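PDB 3LQY: putative isochorismatase hydrolase from Oleispira antarctica, which probably acts as a hydrolase of the isochorismatase family, although its natural substrate is not established. Local coordinates for residues I158-P161 and A162-H166. Numbering follows the deposited sequence.
Sequences ITVP and AAQVH
Val160 lays its CG1 methyl over the first turn of helix 162-173, where CG1 lies 3.6 Å from CB of Gln164 and equally far from CG2 of Val165. CG1 gets there by standing anti to the backbone N of Val160 (chi1 -172°). Of the two partners, the side chain of Gln164 crosses that of Val160 at about a right angle, whereas that of Val165 meets it more slantwise. The CG2 methyl of Val165 also lies against the carbonyl oxygens of the two residues before the helix, 3.4 Å from Val160 O and 3.3 Å from Pro161 O. Pro161 is the N-cap residue, joining strand 158-160, one arm of a two-stranded antiparallel hairpin with strand 153-155, to the helix. Its carbonyl oxygen accepts two backbone bonds: a fairly straight one from Val165 N (3.0 Å, N-H...O 160°), lying in the carbonyl plane, and a more bent one from Gln164 N (131°), which approaches from above that plane. Asp152 OD1 accepts a hydrogen bond from Ala162 N, the first amide of the helix. The Gln164 side chain, extended beyond CG, runs alongside the proline ring and points the same way, bringing OE1 to 3.5 Å from Pro161 CD. Val165, which is buried, also touches Leu153 of strand 153-155 and Thr150 in the loop before it, while the His166 side chain leads away from the strand, with ND1 hydrogen-bonded to Thr123 OG1.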
loop_
_atom_site.group_PDB
_atom_site.type_symbol
_atom_site.label_atom_id
_atom_site.label_comp_id
_atom_site.label_asym_id
_atom_site.label_seq_id
_atom_site.Cartn_x
_atom_site.Cartn_y
_atom_site.Cartn_z
ATOM N N ILE A 158 -17.186 -19.061 9.576
ATOM C CA ILE A 158 -15.750 -19.297 9.769
ATOM C C ILE A 158 -15.044 -17.972 9.980
ATOM O O ILE A 158 -15.208 -17.084 9.164
ATOM C CB ILE A 158 -15.106 -20.011 8.555
ATOM C CG1 ILE A 158 -15.810 -21.349 8.297
ATOM C CG2 ILE A 158 -13.562 -20.166 8.771
ATOM C CD1 ILE A 158 -15.756 -21.792 6.817
ATOM N N THR A 159 -14.266 -17.870 11.060
ATOM C CA THR A 159 -13.506 -16.655 11.418
ATOM C C THR A 159 -12.053 -16.963 11.082
ATOM O O THR A 159 -11.541 -17.991 11.515
ATOM C CB THR A 159 -13.635 -16.298 12.933
ATOM O OG1 THR A 159 -14.973 -15.893 13.229
ATOM C CG2 THR A 159 -12.717 -15.157 13.296
ATOM N N VAL A 160 -11.433 -16.161 10.228
ATOM C CA VAL A 160 -10.047 -16.375 9.831
ATOM C C VAL A 160 -9.245 -15.226 10.498
ATOM O O VAL A 160 -9.446 -14.062 10.171
ATOM C CB VAL A 160 -9.873 -16.253 8.300
ATOM C CG1 VAL A 160 -8.458 -16.667 7.884
ATOM C CG2 VAL A 160 -10.937 -17.102 7.555
ATOM N N PRO A 161 -8.329 -15.556 11.415
ATOM C CA PRO A 161 -7.542 -14.482 12.021
ATOM C C PRO A 161 -6.713 -13.755 10.962
ATOM O O PRO A 161 -6.435 -14.315 9.883
ATOM C CB PRO A 161 -6.620 -15.233 12.970
ATOM C CG PRO A 161 -7.250 -16.548 13.175
ATOM C CD PRO A 161 -7.961 -16.879 11.959
ATOM N N ALA A 162 -6.362 -12.514 11.263
ATOM C CA ALA A 162 -5.578 -11.667 10.379
ATOM C C ALA A 162 -4.283 -12.308 9.890
ATOM O O ALA A 162 -3.910 -12.142 8.744
ATOM C CB ALA A 162 -5.274 -10.282 11.112
ATOM N N ALA A 163 -3.592 -13.067 10.724
ATOM C CA ALA A 163 -2.332 -13.696 10.266
ATOM C C ALA A 163 -2.580 -14.681 9.110
ATOM O O ALA A 163 -1.724 -14.860 8.207
ATOM C CB ALA A 163 -1.665 -14.407 11.397
ATOM N N GLN A 164 -3.740 -15.335 9.160
ATOM C CA GLN A 164 -4.085 -16.321 8.152
ATOM C C GLN A 164 -4.658 -15.674 6.909
ATOM O O GLN A 164 -4.382 -16.139 5.799
ATOM C CB GLN A 164 -4.996 -17.374 8.718
ATOM C CG GLN A 164 -4.172 -18.438 9.457
ATOM C CD GLN A 164 -5.019 -19.578 9.889
ATOM O OE1 GLN A 164 -6.196 -19.379 10.182
ATOM N NE2 GLN A 164 -4.444 -20.787 9.954
ATOM N N VAL A 165 -5.395 -14.577 7.086
ATOM C CA VAL A 165 -5.873 -13.794 5.953
ATOM C C VAL A 165 -4.664 -13.340 5.139
ATOM O O VAL A 165 -4.551 -13.606 3.922
ATOM C CB VAL A 165 -6.691 -12.628 6.421
ATOM C CG1 VAL A 165 -7.001 -11.633 5.257
ATOM C CG2 VAL A 165 -7.972 -13.120 7.262
ATOM N N HIS A 166 -3.747 -12.705 5.847
ATOM C CA HIS A 166 -2.490 -12.204 5.291
ATOM C C HIS A 166 -1.663 -13.266 4.586
ATOM O O HIS A 166 -1.223 -13.084 3.445
ATOM C CB HIS A 166 -1.705 -11.512 6.443
ATOM C CG HIS A 166 -0.512 -10.745 5.987
ATOM N ND1 HIS A 166 -0.607 -9.459 5.500
ATOM C CD2 HIS A 166 0.814 -11.031 6.051
ATOM C CE1 HIS A 166 0.608 -9.003 5.239
ATOM N NE2 HIS A 166 1.490 -9.933 5.575
#